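Local structure of hyaluronoglucosaminidase (Apis mellifera, 1FCQ) at residues 21-26 and 42-47; 39-42 and 48-51; 90-95 and 173-178. The protein hydrolyses hyaluronan as a glycosidase family 56 enzyme built on a TIM barrel, and is a major allergen of bee venom. All coordinates share one frame; numbering follows the deposited sequence.

Contact 1. Residues 21-26 and 42-47; sequences MCHKYG and WMDKFR
His23 and Asp44 join two loops of the TIM barrel through a histidine-carboxylate hydrogen bond, one loop leaving strand 12-16 and the other leading into strand 51-55. His23 NE2 gives its hydrogen to Asp44 OD2 over 2.6 Å, a short and nearly straight bond with an N-H...O angle of 170°. The oxygen lies almost in the imidazole plane, at the ring edge, but the ring approaches the carboxylate from its anti side, somewhat out of the carboxylate plane, and the two planes are turned 45° apart. Asp44 reaches the ring because its CG stands anti to the backbone N (chi1 -169°), while its OD1 is taken by NE2 of Gln40, whose OE1 is bonded to Ser33 OG. Thr19 OG1 is a second partner of OD2, so both carboxylate oxygens of this buried aspartate are satisfied. That network fixes the acceptor, and a buried carboxylate beside the ring, with ND1 also placed as a weak donor, would probably favour the protonated imidazole. Histidine suits the place because its two ring nitrogens serve two partners: beyond NE2, ND1 gives a weak bond of 3.2 Å to a water, which in turn donates to Met43 O. The preceding residue, Cys22, is tied by a disulfide to Cys313 of helix 310-328. Between the two nitrogens, Met43 O lies 3.2 Å from His23 CE1, oblique to the ring.

Contact 2. Residues 39-42 and 48-51; sequences LQNW and GEEI
Asn41 OD1 is gripped by two consecutive backbone amides. Glu50 N approaches it nearly along the C=O axis at 2.8 Å, with a rather bent N-H...O angle of 141°, while Ile51 N sits in the carbonyl plane on a lone pair at 3.1 Å. The other end of the same amide works in the opposite sense: Asn41 ND2 donates to Ile51 O at 3.0 Å, and also to Lys45 O in the intervening loop. Asparagine fits here because one flat group both accepts and donates, and these bonds on its two ends fix which way round the amide lies. Ile51 O also accepts from Gly48 N, which closes the 48-51 backbone on itself beside the amide. Gly48 CA lies 3.5 Å from Asn41 CG, and with no side chain the glycine lets the amide come this close to the backbone.

Glu49 adds a second grip. With chi1 76° its CG falls between the backbone N and the carbonyl carbon, and a bend at chi2 folds the carboxylate back over the 39-42 chain. There OE1 uses its syn lone pair to receive Trp42 N at 3.2 Å, and OE2 adds a weak bond to the same amide. One water links Glu49 OE2 to Gln40 O, and another links OE1 to Trp42 O. Leu39 CD1 meets Glu50 OE2 at 3.8 Å, the two side chains crossing at about a right angle.

Both segments belong to the connection from helix 31-34 to strand 51-55; Leu39 pairs by backbone bonds with strand 12-16, and Glu50 with Val107 at the start of strand 107-111.

Contact 3. Residues 90-95 and 173-178; sequences VFRDHL and KRMRPA
Helix 84-98 passes the C-terminal end of helix 146-175 here, the backbones nearest at Arg92 and Met175 with their CA atoms 8.3 Å apart, just before Arg176 leaves helical geometry. Met175 points toward the other helix and its chain runs extended beyond CG, which carries the methyl to the aliphatic root of Arg92, with CE at 3.4 Å from Arg92 CG. The two side chains cross at about a right angle. A flexible, unbranched thioether suits this long reach between the helices, and Arg92 offers it only methylenes: its chain bends at chi2 and chi3, taking the guanidinium away to form a salt bridge from NE to Asp93 OD1 at 2.9 Å.

Leu95 carries the more buried part. Its CD2 lies over the centre of one face of the Arg176 guanidinium, 3.8 Å above the plane, and touches Arg176 CG at 3.7 Å. The same methyl also brushes Met175 CB. Arg176 folds back through a bend at chi2 (-67°), which brings NH2 to Met175 O at 2.8 Å; Met175 O lies in the guanidinium plane, while NH2 stands 60° out of the plane of that carbonyl, off its lone pairs. Its NH1 bonds Ile99 O beyond helix 84-98. Ala172 of helix 146-175 and Trp181 of strand 180-183 also touch Leu95. Such packing of neighbouring helices against each other and onto a parallel strand is typical of the outer layer of a TIM barrel.

In the fold
Contacts 1 and 2 belong to one region of the barrel and share Trp42; their centres are 12 Å apart. Both order the connection between helix 31-34 and strand 51-55: contact 2 closes its 39-51 part upon itself, whereas contact 1 ties it to the loop after strand 12-16. They also touch, Asn41 ND2 packing against Phe46 O. Contact 3 lies about 18 Å from contact 2 and 24 Å from contact 1, centre to centre, and joins two helices distant in sequence. All three are partly buried, each mixing buried and more accessible residues. Loops without regular backbone pairing rely on charged and amide hydrogen bonds, with waters; the helices rely mainly on apolar contact, including a methyl on a guanidinium face.

Contact 1. Residues 21-26 and 42-47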
# COMPACT_ATOMS: atom_id res chain seq x y z
N MET A 21 14.72 14.67 1.84
CA MET A 21 15.52 14.99 0.67
C MET A 21 15.67 16.50 0.50
O MET A 21 16.55 16.93 -0.26
CB MET A 21 14.86 14.43 -0.60
CG MET A 21 14.45 12.97 -0.44
SD MET A 21 13.44 12.39 -1.83
CE MET A 21 14.69 12.56 -3.12
N CYS A 22 14.86 17.30 1.15
CA CYS A 22 14.93 18.75 1.05
C CYS A 22 15.73 19.39 2.17
O CYS A 22 15.99 20.61 2.17
CB CYS A 22 13.50 19.32 1.12
SG CYS A 22 12.40 18.65 -0.16
N HIS A 23 16.09 18.61 3.20
CA HIS A 23 16.81 19.15 4.34
C HIS A 23 18.17 19.71 3.93
O HIS A 23 18.54 20.73 4.52
CB HIS A 23 16.96 18.17 5.50
CG HIS A 23 15.67 17.59 6.01
ND1 HIS A 23 15.68 16.53 6.91
CD2 HIS A 23 14.38 17.85 5.74
CE1 HIS A 23 14.43 16.21 7.20
NE2 HIS A 23 13.62 16.98 6.49
N LYS A 24 18.86 19.15 2.95
CA LYS A 24 20.14 19.66 2.49
C LYS A 24 20.03 21.09 1.97
O LYS A 24 21.03 21.81 1.92
CB LYS A 24 20.69 18.74 1.39
CG LYS A 24 19.89 18.75 0.10
CD LYS A 24 20.53 17.92 -1.00
CE LYS A 24 20.29 16.44 -0.79
NZ LYS A 24 18.88 16.02 -1.08
N TYR A 25 18.84 21.53 1.58
CA TYR A 25 18.58 22.86 1.08
C TYR A 25 18.03 23.80 2.13
O TYR A 25 17.62 24.92 1.82
CB TYR A 25 17.62 22.81 -0.11
CG TYR A 25 17.94 21.78 -1.16
CD1 TYR A 25 17.03 20.76 -1.42
CD2 TYR A 25 19.13 21.79 -1.87
CE1 TYR A 25 17.31 19.79 -2.37
CE2 TYR A 25 19.42 20.83 -2.82
CZ TYR A 25 18.50 19.83 -3.07
OH TYR A 25 18.76 18.87 -4.01
N GLY A 26 18.00 23.37 3.39
CA GLY A 26 17.53 24.14 4.51
C GLY A 26 16.02 24.14 4.65
O GLY A 26 15.45 25.04 5.27
N TRP A 42 10.25 12.38 14.14
CA TRP A 42 11.24 13.29 14.74
C TRP A 42 12.28 13.69 13.70
O TRP A 42 12.77 12.91 12.88
CB TRP A 42 11.86 12.58 15.94
CG TRP A 42 12.91 13.38 16.68
CD1 TRP A 42 12.70 14.42 17.52
CD2 TRP A 42 14.32 13.19 16.60
NE1 TRP A 42 13.90 14.91 17.97
CE2 TRP A 42 14.91 14.16 17.44
CE3 TRP A 42 15.15 12.29 15.91
CZ2 TRP A 42 16.30 14.26 17.59
CZ3 TRP A 42 16.52 12.40 16.06
CH2 TRP A 42 17.07 13.37 16.91
N MET A 43 12.60 14.99 13.68
CA MET A 43 13.52 15.62 12.76
C MET A 43 13.14 15.50 11.29
O MET A 43 13.93 15.60 10.35
CB MET A 43 14.95 15.10 12.97
CG MET A 43 15.54 15.61 14.29
SD MET A 43 15.76 17.40 14.29
CE MET A 43 17.09 17.63 13.15
N ASP A 44 11.85 15.24 11.03
CA ASP A 44 11.33 15.02 9.69
C ASP A 44 12.08 13.90 8.99
O ASP A 44 12.20 13.85 7.76
CB ASP A 44 11.31 16.29 8.84
CG ASP A 44 10.55 16.15 7.53
OD1 ASP A 44 9.45 15.53 7.52
OD2 ASP A 44 11.07 16.61 6.50
N LYS A 45 12.47 12.87 9.76
CA LYS A 45 13.13 11.71 9.17
C LYS A 45 12.10 10.92 8.37
O LYS A 45 10.91 10.94 8.71
CB LYS A 45 13.81 10.86 10.25
CG LYS A 45 15.14 11.48 10.70
CD LYS A 45 15.86 10.53 11.65
CE LYS A 45 17.23 11.05 12.05
NZ LYS A 45 17.89 10.13 13.02
N PHE A 46 12.55 10.21 7.34
CA PHE A 46 11.58 9.46 6.53
C PHE A 46 11.02 8.28 7.35
O PHE A 46 9.83 7.99 7.26
CB PHE A 46 12.19 8.95 5.22
CG PHE A 46 11.18 8.41 4.24
CD1 PHE A 46 10.04 9.13 3.92
CD2 PHE A 46 11.40 7.19 3.63
CE1 PHE A 46 9.12 8.63 3.01
CE2 PHE A 46 10.48 6.69 2.72
CZ PHE A 46 9.34 7.41 2.40
N ARG A 47 11.91 7.61 8.06
CA ARG A 47 11.48 6.47 8.88
C ARG A 47 11.73 6.83 10.34
O ARG A 47 12.89 7.11 10.66
CB ARG A 47 12.22 5.19 8.51
CG ARG A 47 11.93 4.77 7.08
CD ARG A 47 12.66 3.50 6.65
NE ARG A 47 12.22 3.23 5.28
CZ ARG A 47 12.75 3.77 4.19
NH1 ARG A 47 12.19 3.46 3.04
NH2 ARG A 47 13.83 4.57 4.30
O HOH W 1 16.33 14.49 9.23

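Contact 2. Residues 39-42 and 48-51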
# COMPACT_ATOMS: atom_id res chain seq x y z
N LEU A 39 0.96 14.28 12.07
CA LEU A 39 1.98 13.55 12.82
C LEU A 39 3.22 13.40 11.95
O LEU A 39 3.15 12.99 10.78
CB LEU A 39 1.46 12.17 13.24
CG LEU A 39 0.23 12.21 14.15
CD1 LEU A 39 -0.18 10.78 14.51
CD2 LEU A 39 0.47 13.02 15.41
N GLN A 40 4.37 13.77 12.50
CA GLN A 40 5.62 13.85 11.80
C GLN A 40 6.75 13.20 12.60
O GLN A 40 6.92 13.45 13.80
CB GLN A 40 5.96 15.33 11.55
CG GLN A 40 7.18 15.63 10.71
CD GLN A 40 7.26 17.10 10.36
OE1 GLN A 40 6.77 17.97 11.10
NE2 GLN A 40 7.85 17.38 9.21
N ASN A 41 7.47 12.33 11.90
CA ASN A 41 8.63 11.68 12.50
C ASN A 41 9.62 12.72 13.03
O ASN A 41 9.73 13.80 12.45
CB ASN A 41 9.38 10.80 11.52
CG ASN A 41 8.65 9.51 11.19
OD1 ASN A 41 8.01 8.91 12.04
ND2 ASN A 41 8.79 9.09 9.95
N TRP A 42 10.25 12.38 14.14
CA TRP A 42 11.24 13.29 14.74
C TRP A 42 12.28 13.69 13.70
O TRP A 42 12.77 12.91 12.88
CB TRP A 42 11.86 12.58 15.94
CG TRP A 42 12.91 13.38 16.68
CD1 TRP A 42 12.70 14.42 17.52
CD2 TRP A 42 14.32 13.19 16.60
NE1 TRP A 42 13.90 14.91 17.97
CE2 TRP A 42 14.91 14.16 17.44
CE3 TRP A 42 15.15 12.29 15.91
CZ2 TRP A 42 16.30 14.26 17.59
CZ3 TRP A 42 16.52 12.40 16.06
CH2 TRP A 42 17.07 13.37 16.91
N GLY A 48 10.69 6.78 11.15
CA GLY A 48 10.88 7.16 12.55
C GLY A 48 9.79 6.57 13.43
O GLY A 48 9.13 5.63 13.02
N GLU A 49 9.58 7.18 14.60
CA GLU A 49 8.61 6.64 15.54
C GLU A 49 7.15 6.73 15.13
O GLU A 49 6.36 5.95 15.69
CB GLU A 49 8.81 7.25 16.94
CG GLU A 49 8.33 8.65 17.12
CD GLU A 49 9.00 9.77 16.35
OE1 GLU A 49 10.07 9.62 15.74
OE2 GLU A 49 8.40 10.87 16.42
N GLU A 50 6.77 7.60 14.22
CA GLU A 50 5.38 7.71 13.80
C GLU A 50 5.05 6.76 12.66
O GLU A 50 4.00 6.13 12.70
CB GLU A 50 5.05 9.14 13.33
CG GLU A 50 5.20 10.16 14.44
CD GLU A 50 4.25 9.94 15.60
OE1 GLU A 50 4.62 10.38 16.71
OE2 GLU A 50 3.16 9.37 15.47
N ILE A 51 5.94 6.69 11.67
CA ILE A 51 5.68 5.84 10.51
C ILE A 51 6.96 5.45 9.79
O ILE A 51 7.96 6.18 9.78
CB ILE A 51 4.69 6.54 9.54
CG1 ILE A 51 4.28 5.64 8.37
CG2 ILE A 51 5.29 7.84 9.02
CD1 ILE A 51 3.01 6.09 7.66
O HOH W 2 8.32 13.43 16.17
O HOH W 3 12.41 10.05 13.58

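Contact 3. Residues 90-95 and 173-178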
# COMPACT_ATOMS: atom_id res chain seq x y z
N VAL A 90 16.59 -11.96 3.96
CA VAL A 90 16.82 -10.63 3.41
C VAL A 90 15.85 -9.64 4.05
O VAL A 90 16.24 -8.54 4.44
CB VAL A 90 16.68 -10.60 1.89
CG1 VAL A 90 16.90 -9.18 1.35
CG2 VAL A 90 17.70 -11.54 1.24
N PHE A 91 14.59 -10.04 4.21
CA PHE A 91 13.59 -9.18 4.82
C PHE A 91 14.02 -8.76 6.23
O PHE A 91 13.90 -7.59 6.57
CB PHE A 91 12.22 -9.87 4.93
CG PHE A 91 11.18 -9.00 5.60
CD1 PHE A 91 10.63 -7.93 4.92
CD2 PHE A 91 10.80 -9.25 6.90
CE1 PHE A 91 9.68 -7.13 5.53
CE2 PHE A 91 9.83 -8.47 7.51
CZ PHE A 91 9.28 -7.40 6.83
N ARG A 92 14.48 -9.74 7.01
CA ARG A 92 14.93 -9.39 8.36
C ARG A 92 16.00 -8.31 8.32
O ARG A 92 15.93 -7.32 9.05
CB ARG A 92 15.47 -10.61 9.11
CG ARG A 92 15.91 -10.18 10.51
CD ARG A 92 17.27 -10.74 10.89
NE ARG A 92 17.98 -11.13 9.68
CZ ARG A 92 18.97 -12.01 9.70
NH1 ARG A 92 19.40 -12.57 10.82
NH2 ARG A 92 19.50 -12.28 8.53
N ASP A 93 17.01 -8.49 7.47
CA ASP A 93 18.08 -7.49 7.38
C ASP A 93 17.56 -6.13 6.92
O ASP A 93 17.97 -5.10 7.45
CB ASP A 93 19.18 -7.96 6.44
CG ASP A 93 20.02 -9.06 7.08
OD1 ASP A 93 19.79 -9.44 8.23
OD2 ASP A 93 20.91 -9.54 6.35
N HIS A 94 16.65 -6.11 5.95
CA HIS A 94 16.08 -4.85 5.48
C HIS A 94 15.32 -4.16 6.61
O HIS A 94 15.47 -2.96 6.84
CB HIS A 94 15.15 -5.04 4.29
CG HIS A 94 15.76 -5.19 2.94
ND1 HIS A 94 17.01 -4.69 2.64
CD2 HIS A 94 15.31 -5.75 1.78
CE1 HIS A 94 17.30 -4.96 1.38
NE2 HIS A 94 16.29 -5.60 0.84
N LEU A 95 14.49 -4.91 7.34
CA LEU A 95 13.72 -4.33 8.45
C LEU A 95 14.63 -3.77 9.52
O LEU A 95 14.46 -2.63 9.95
CB LEU A 95 12.76 -5.41 8.99
CG LEU A 95 11.83 -4.96 10.11
CD1 LEU A 95 10.54 -5.78 10.08
CD2 LEU A 95 12.54 -5.13 11.44
N LYS A 173 5.94 -8.32 12.67
CA LYS A 173 5.26 -8.14 13.95
C LYS A 173 6.07 -8.71 15.10
O LYS A 173 6.07 -8.16 16.21
CB LYS A 173 3.86 -8.76 13.89
CG LYS A 173 2.88 -7.94 13.05
CD LYS A 173 1.52 -8.61 13.00
CE LYS A 173 0.83 -8.65 14.36
NZ LYS A 173 -0.40 -9.50 14.27
N ARG A 174 6.73 -9.84 14.86
CA ARG A 174 7.54 -10.45 15.93
C ARG A 174 8.76 -9.61 16.25
O ARG A 174 9.11 -9.38 17.41
CB ARG A 174 7.95 -11.87 15.56
CG ARG A 174 6.88 -12.92 15.83
CD ARG A 174 7.36 -14.30 15.40
NE ARG A 174 6.33 -15.32 15.54
CZ ARG A 174 6.53 -16.62 15.31
NH1 ARG A 174 7.71 -17.08 14.93
NH2 ARG A 174 5.52 -17.48 15.46
N MET A 175 9.43 -9.11 15.21
CA MET A 175 10.64 -8.31 15.39
C MET A 175 10.38 -6.92 15.93
O MET A 175 11.17 -6.33 16.68
CB MET A 175 11.36 -8.19 14.04
CG MET A 175 11.92 -9.53 13.59
SD MET A 175 12.47 -9.43 11.87
CE MET A 175 12.89 -11.15 11.60
N ARG A 176 9.25 -6.32 15.55
CA ARG A 176 8.86 -4.98 15.96
C ARG A 176 7.43 -5.05 16.48
O ARG A 176 6.49 -4.60 15.85
CB ARG A 176 8.98 -4.06 14.74
CG ARG A 176 10.41 -3.94 14.20
CD ARG A 176 11.32 -3.21 15.16
NE ARG A 176 12.71 -3.15 14.75
CZ ARG A 176 13.66 -4.07 14.92
NH1 ARG A 176 14.89 -3.80 14.46
NH2 ARG A 176 13.49 -5.24 15.51
N PRO A 177 7.28 -5.59 17.70
CA PRO A 177 5.97 -5.83 18.28
C PRO A 177 5.21 -4.66 18.83
O PRO A 177 3.99 -4.83 19.04
CB PRO A 177 6.28 -6.82 19.43
CG PRO A 177 7.65 -6.42 19.85
CD PRO A 177 8.36 -6.10 18.56
N ALA A 178 5.83 -3.51 19.01
CA ALA A 178 5.11 -2.34 19.49
C ALA A 178 4.44 -1.56 18.36
O ALA A 178 3.66 -0.65 18.65
CB ALA A 178 6.06 -1.44 20.26